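Local coordinates for C2 domain protein (Ramazzottius varieornatus, PDB 7DF2) that binds calcium ions and belongs to a kind of C2 domain protein found specifically in tardigrades, its detailed role not established, at residues A[40-51]-A[180-191]. Residues are numbered along the deposited sequence; the frame is centred on the assembly and turned at random.
With GLC (alpha-D-glucopyranose), chain B.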
loop_
_atom_site.group_PDB
_atom_site.type_symbol
_atom_site.label_atom_id
_atom_site.label_comp_id
_atom_site.label_asym_id
_atom_site.label_seq_id
_atom_site.Cartn_x
_atom_site.Cartn_y
_atom_site.Cartn_z
ATOM N N PHE A 40 -15.863 5.352 13.467
ATOM C CA PHE A 40 -15.516 3.958 13.239
ATOM C C PHE A 40 -15.679 3.709 11.750
ATOM O O PHE A 40 -16.774 3.876 11.206
ATOM C CB PHE A 40 -16.408 3.044 14.083
ATOM C CG PHE A 40 -16.455 3.442 15.532
ATOM C CD1 PHE A 40 -17.336 4.429 15.967
ATOM C CD2 PHE A 40 -15.591 2.862 16.446
ATOM C CE1 PHE A 40 -17.361 4.819 17.293
ATOM C CE2 PHE A 40 -15.614 3.238 17.780
ATOM C CZ PHE A 40 -16.502 4.219 18.201
ATOM N N PHE A 41 -14.581 3.398 11.070
ATOM C CA PHE A 41 -14.683 3.239 9.631
ATOM C C PHE A 41 -13.643 2.232 9.155
ATOM O O PHE A 41 -12.706 1.877 9.875
ATOM C CB PHE A 41 -14.542 4.586 8.891
ATOM C CG PHE A 41 -13.336 5.402 9.295
ATOM C CD1 PHE A 41 -13.368 6.205 10.429
ATOM C CD2 PHE A 41 -12.180 5.382 8.525
ATOM C CE1 PHE A 41 -12.268 6.973 10.798
ATOM C CE2 PHE A 41 -11.075 6.144 8.885
ATOM C CZ PHE A 41 -11.115 6.940 10.023
ATOM N N ARG A 42 -13.858 1.747 7.941
ATOM C CA ARG A 42 -13.041 0.710 7.333
ATOM C C ARG A 42 -12.410 1.298 6.086
ATOM O O ARG A 42 -13.052 2.071 5.373
ATOM C CB ARG A 42 -13.897 -0.512 6.979
ATOM C CG ARG A 42 -13.152 -1.649 6.270
ATOM C CD ARG A 42 -13.963 -2.942 6.445
ATOM N NE ARG A 42 -13.998 -3.340 7.849
ATOM C CZ ARG A 42 -14.912 -4.140 8.381
ATOM N NH1 ARG A 42 -14.853 -4.448 9.672
ATOM N NH2 ARG A 42 -15.880 -4.636 7.619
ATOM N N ILE A 43 -11.140 0.974 5.854
ATOM C CA ILE A 43 -10.410 1.399 4.667
ATOM C C ILE A 43 -10.045 0.160 3.871
ATOM O O ILE A 43 -9.463 -0.778 4.422
ATOM C CB ILE A 43 -9.134 2.183 5.028
ATOM C CG1 ILE A 43 -9.474 3.387 5.904
ATOM C CG2 ILE A 43 -8.379 2.620 3.759
ATOM C CD1 ILE A 43 -9.157 3.160 7.347
ATOM N N GLU A 44 -10.372 0.164 2.581
ATOM C CA GLU A 44 -9.960 -0.889 1.659
ATOM C C GLU A 44 -8.909 -0.327 0.723
ATOM O O GLU A 44 -9.062 0.788 0.207
ATOM C CB GLU A 44 -11.149 -1.435 0.863
ATOM C CG GLU A 44 -12.244 -2.009 1.753
ATOM C CD GLU A 44 -13.389 -2.602 0.950
ATOM O OE1 GLU A 44 -13.356 -2.531 -0.304
ATOM O OE2 GLU A 44 -14.328 -3.126 1.572
ATOM N N MET A 45 -7.833 -1.084 0.531
ATOM C CA MET A 45 -6.729 -0.698 -0.338
ATOM C C MET A 45 -6.586 -1.753 -1.421
ATOM O O MET A 45 -6.308 -2.921 -1.126
ATOM C CB MET A 45 -5.438 -0.560 0.464
ATOM C CG MET A 45 -4.165 -0.421 -0.368
ATOM S SD MET A 45 -2.762 -0.342 0.777
ATOM C CE MET A 45 -1.391 -0.398 -0.385
ATOM N N ASN A 46 -6.804 -1.347 -2.667
ATOM C CA ASN A 46 -6.734 -2.232 -3.824
ATOM C C ASN A 46 -5.435 -1.936 -4.560
ATOM O O ASN A 46 -5.245 -0.824 -5.071
ATOM C CB ASN A 46 -7.948 -1.997 -4.720
ATOM C CG ASN A 46 -7.965 -2.849 -5.982
ATOM O OD1 ASN A 46 -8.400 -2.370 -7.036
ATOM N ND2 ASN A 46 -7.587 -4.125 -5.875
ATOM N N VAL A 47 -4.535 -2.912 -4.596
ATOM C CA VAL A 47 -3.293 -2.785 -5.350
ATOM C C VAL A 47 -3.562 -3.331 -6.745
ATOM O O VAL A 47 -3.730 -4.537 -6.933
ATOM C CB VAL A 47 -2.138 -3.512 -4.656
ATOM C CG1 VAL A 47 -0.874 -3.467 -5.527
ATOM C CG2 VAL A 47 -1.893 -2.862 -3.301
ATOM N N VAL A 48 -3.631 -2.428 -7.725
ATOM C CA VAL A 48 -4.101 -2.796 -9.053
ATOM C C VAL A 48 -2.987 -3.446 -9.858
ATOM O O VAL A 48 -3.125 -4.570 -10.352
ATOM C CB VAL A 48 -4.663 -1.558 -9.778
ATOM C CG1 VAL A 48 -5.121 -1.934 -11.183
ATOM C CG2 VAL A 48 -5.811 -0.944 -8.943
ATOM N N ARG A 49 -1.858 -2.753 -9.983
ATOM C CA ARG A 49 -0.731 -3.290 -10.730
ATOM C C ARG A 49 0.516 -2.514 -10.343
ATOM O O ARG A 49 0.443 -1.440 -9.742
ATOM C CB ARG A 49 -0.981 -3.224 -12.239
ATOM C CG ARG A 49 -1.160 -1.820 -12.759
ATOM C CD ARG A 49 -1.379 -1.841 -14.272
ATOM N NE ARG A 49 -1.423 -0.472 -14.760
ATOM C CZ ARG A 49 -2.470 0.333 -14.624
ATOM N NH1 ARG A 49 -3.578 -0.103 -14.025
ATOM N NH2 ARG A 49 -2.406 1.575 -15.088
ATOM N N LEU A 50 1.666 -3.084 -10.695
ATOM C CA LEU A 50 2.968 -2.532 -10.342
ATOM C C LEU A 50 3.818 -2.526 -11.600
ATOM O O LEU A 50 4.014 -3.581 -12.212
ATOM C CB LEU A 50 3.612 -3.386 -9.238
ATOM C CG LEU A 50 4.838 -3.060 -8.368
ATOM C CD1 LEU A 50 5.875 -2.305 -9.103
ATOM C CD2 LEU A 50 4.471 -2.360 -7.052
ATOM N N ASP A 51 4.329 -1.351 -11.976
ATOM C CA ASP A 51 5.234 -1.216 -13.120
ATOM C C ASP A 51 6.644 -1.066 -12.565
ATOM O O ASP A 51 7.032 0.017 -12.129
ATOM C CB ASP A 51 4.844 -0.026 -13.995
ATOM C CG ASP A 51 5.723 0.091 -15.257
ATOM O OD1 ASP A 51 6.542 -0.824 -15.534
ATOM O OD2 ASP A 51 5.588 1.104 -15.966
ATOM N N SER A 180 8.946 4.447 -11.549
ATOM C CA SER A 180 8.289 3.211 -11.144
ATOM C C SER A 180 7.012 3.568 -10.389
ATOM O O SER A 180 7.038 4.399 -9.478
ATOM C CB SER A 180 9.230 2.379 -10.266
ATOM O OG SER A 180 8.622 1.157 -9.892
ATOM N N LYS A 181 5.896 2.941 -10.769
ATOM C CA LYS A 181 4.595 3.282 -10.208
ATOM C C LYS A 181 3.873 2.029 -9.747
ATOM O O LYS A 181 3.895 1.007 -10.433
ATOM C CB LYS A 181 3.705 4.002 -11.227
ATOM C CG LYS A 181 4.400 5.135 -11.971
ATOM C CD LYS A 181 4.450 6.416 -11.175
ATOM C CE LYS A 181 4.786 7.572 -12.124
ATOM N NZ LYS A 181 5.546 8.675 -11.477
ATOM N N VAL A 182 3.235 2.113 -8.583
ATOM C CA VAL A 182 2.212 1.160 -8.182
ATOM C C VAL A 182 0.877 1.876 -8.325
ATOM O O VAL A 182 0.741 3.038 -7.930
ATOM C CB VAL A 182 2.412 0.608 -6.758
ATOM C CG1 VAL A 182 2.244 1.675 -5.700
ATOM C CG2 VAL A 182 1.401 -0.527 -6.510
ATOM N N TYR A 183 -0.083 1.212 -8.948
ATOM C CA TYR A 183 -1.386 1.808 -9.175
ATOM C C TYR A 183 -2.318 1.324 -8.084
ATOM O O TYR A 183 -2.447 0.112 -7.872
ATOM C CB TYR A 183 -1.916 1.457 -10.560
ATOM C CG TYR A 183 -1.075 2.117 -11.630
ATOM C CD1 TYR A 183 0.126 1.555 -12.024
ATOM C CD2 TYR A 183 -1.458 3.328 -12.194
ATOM C CE1 TYR A 183 0.939 2.182 -12.985
ATOM C CE2 TYR A 183 -0.668 3.952 -13.159
ATOM C CZ TYR A 183 0.527 3.367 -13.547
ATOM O OH TYR A 183 1.325 3.965 -14.500
ATOM N N LEU A 184 -2.939 2.272 -7.385
ATOM C CA LEU A 184 -3.722 1.989 -6.187
ATOM C C LEU A 184 -5.128 2.551 -6.320
ATOM O O LEU A 184 -5.358 3.535 -7.027
ATOM C CB LEU A 184 -3.075 2.607 -4.942
ATOM C CG LEU A 184 -1.646 2.180 -4.642
ATOM C CD1 LEU A 184 -1.102 2.970 -3.460
ATOM C CD2 LEU A 184 -1.625 0.678 -4.361
ATOM N N ARG A 185 -6.066 1.922 -5.614
ATOM C CA ARG A 185 -7.389 2.497 -5.386
ATOM C C ARG A 185 -7.739 2.299 -3.925
ATOM O O ARG A 185 -7.278 1.347 -3.291
ATOM C CB ARG A 185 -8.485 1.824 -6.223
ATOM C CG ARG A 185 -8.282 1.837 -7.709
ATOM C CD ARG A 185 -9.548 1.345 -8.396
ATOM N NE ARG A 185 -9.970 0.013 -7.960
ATOM C CZ ARG A 185 -11.176 -0.495 -8.202
ATOM N NH1 ARG A 185 -12.081 0.234 -8.857
ATOM N NH2 ARG A 185 -11.487 -1.722 -7.789
ATOM N N TYR A 186 -8.605 3.159 -3.395
ATOM C CA TYR A 186 -9.066 2.939 -2.037
ATOM C C TYR A 186 -10.548 3.239 -1.939
ATOM O O TYR A 186 -11.125 3.939 -2.777
ATOM C CB TYR A 186 -8.302 3.795 -1.015
ATOM C CG TYR A 186 -8.612 5.269 -1.101
ATOM C CD1 TYR A 186 -7.906 6.095 -1.965
ATOM C CD2 TYR A 186 -9.602 5.842 -0.300
ATOM C CE1 TYR A 186 -8.187 7.461 -2.047
ATOM C CE2 TYR A 186 -9.888 7.198 -0.376
ATOM C CZ TYR A 186 -9.175 8.000 -1.247
ATOM O OH TYR A 186 -9.459 9.344 -1.316
ATOM N N ARG A 187 -11.159 2.632 -0.916
ATOM C CA ARG A 187 -12.507 2.931 -0.447
ATOM C C ARG A 187 -12.445 3.159 1.056
ATOM O O ARG A 187 -11.578 2.611 1.743
ATOM C CB ARG A 187 -13.506 1.781 -0.733
ATOM C CG ARG A 187 -14.019 1.721 -2.149
ATOM C CD ARG A 187 -15.325 0.947 -2.287
ATOM N NE ARG A 187 -15.320 -0.320 -1.558
ATOM C CZ ARG A 187 -16.425 -0.955 -1.170
ATOM N NH1 ARG A 187 -17.615 -0.434 -1.440
ATOM N NH2 ARG A 187 -16.346 -2.105 -0.511
ATOM N N TRP A 188 -13.378 3.951 1.579
ATOM C CA TRP A 188 -13.529 3.963 3.024
ATOM C C TRP A 188 -14.940 4.401 3.375
ATOM O O TRP A 188 -15.568 5.179 2.650
ATOM C CB TRP A 188 -12.484 4.836 3.742
ATOM C CG TRP A 188 -12.358 6.276 3.324
ATOM C CD1 TRP A 188 -12.942 6.899 2.251
ATOM C CD2 TRP A 188 -11.580 7.266 3.989
ATOM N NE1 TRP A 188 -12.559 8.225 2.212
ATOM C CE2 TRP A 188 -11.729 8.471 3.275
ATOM C CE3 TRP A 188 -10.777 7.254 5.131
ATOM C CZ2 TRP A 188 -11.098 9.652 3.666
ATOM C CZ3 TRP A 188 -10.148 8.429 5.515
ATOM C CH2 TRP A 188 -10.314 9.608 4.784
ATOM N N TYR A 189 -15.415 3.890 4.502
ATOM C CA TYR A 189 -16.822 4.020 4.850
ATOM C C TYR A 189 -17.004 3.732 6.327
ATOM O O TYR A 189 -16.285 2.920 6.919
ATOM C CB TYR A 189 -17.700 3.072 4.022
ATOM C CG TYR A 189 -17.159 1.663 3.914
ATOM C CD1 TYR A 189 -16.280 1.308 2.887
ATOM C CD2 TYR A 189 -17.529 0.687 4.824
ATOM C CE1 TYR A 189 -15.776 0.013 2.798
ATOM C CE2 TYR A 189 -17.043 -0.599 4.737
ATOM C CZ TYR A 189 -16.169 -0.934 3.716
ATOM O OH TYR A 189 -15.704 -2.224 3.656
ATOM N N ASN A 190 -18.001 4.391 6.908
ATOM C CA ASN A 190 -18.342 4.144 8.294
ATOM C C ASN A 190 -18.898 2.738 8.460
ATOM O O ASN A 190 -19.576 2.204 7.577
ATOM C CB ASN A 190 -19.356 5.179 8.771
ATOM C CG ASN A 190 -18.811 6.591 8.693
ATOM O OD1 ASN A 190 -17.832 6.916 9.351
ATOM N ND2 ASN A 190 -19.447 7.434 7.891
ATOM N N ILE A 191 -18.587 2.138 9.603
ATOM C CA ILE A 191 -19.073 0.816 9.978
ATOM C C ILE A 191 -19.589 0.910 11.409
ATOM O O ILE A 191 -19.142 1.784 12.168
ATOM C CB ILE A 191 -17.971 -0.250 9.854
ATOM C CG1 ILE A 191 -16.738 0.155 10.680
ATOM C CG2 ILE A 191 -17.635 -0.493 8.378
ATOM C CD1 ILE A 191 -15.693 -0.953 10.861
HETATM C C1 GLC B . -7.270 -3.890 -17.757
HETATM C C2 GLC B . -5.811 -3.779 -18.220
HETATM C C3 GLC B . -4.828 -3.745 -17.043
HETATM C C4 GLC B . -5.320 -2.814 -15.932
HETATM C C5 GLC B . -6.816 -2.999 -15.688
HETATM C C6 GLC B . -7.334 -2.049 -14.615
HETATM O O2 GLC B . -5.467 -4.819 -19.114
HETATM O O3 GLC B . -3.555 -3.315 -17.491
HETATM O O4 GLC B . -4.600 -3.026 -14.727
HETATM O O5 GLC B . -7.518 -2.805 -16.903
HETATM O O6 GLC B . -8.205 -2.773 -13.776
HETATM O O HOH W 1 -18.192 6.391 12.208
HETATM O O HOH W 2 -16.418 -4.760 4.781
HETATM O O HOH W 3 2.987 1.920 -16.502
#
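E44 OE1 accepts two hydrogen bonds from R187, from NE at 3.2 Å and from NH2 at 3.0 Å, and the pair is a salt bridge. Both donors approach from the same face of the carboxylate, although OE1 itself lies in the guanidinium plane. The other oxygen, OE2, takes the hydroxyl of Y189, with OH to OE2 at 2.7 Å. E44 reaches both partners because its CG is anti to the carbonyl carbon (chi1 -59°) and the chain beyond is extended. Were E44 replaced by an alanine, the Y189 hydroxyl would probably lose this acceptor and R187 would be left to E161 for its charge partner.

N46 and R185 repeat the side-on grip without a charge pair: NE meets a lone pair of N46 OD1 at 3.0 Å, while NH2 comes from above the amide plane. N46 ND2 is hydrogen-bonded to D111 OD1 in the neighbouring strand 107-119. Further along the same face, the guanidinium of R49 lies flat on the Y183 ring, CZ 3.9 Å from its centroid and the planes 16° apart, a stacked cation-pi contact. R49 also salt-bridges E169 and makes a weak bond to glucose O4, which places this end of the pair in the glycan pocket with V48, E109 and E169.

The opposite face is largely apolar. V47 CG2 meets L184 CD2 at 3.7 Å, and L50 CD2 touches V182 CG2 at 3.6 Å.

Strand 41-51 runs antiparallel to strand 181-190, their axes at 169°, as neighbours in the middle of a four-stranded sheet. Strand 107-119 flanks the first and strand 170-173 the second, while the apolar face packs on strands 121-136 and 139-150 of the other sheet, the beta-sandwich expected of a C2 domain.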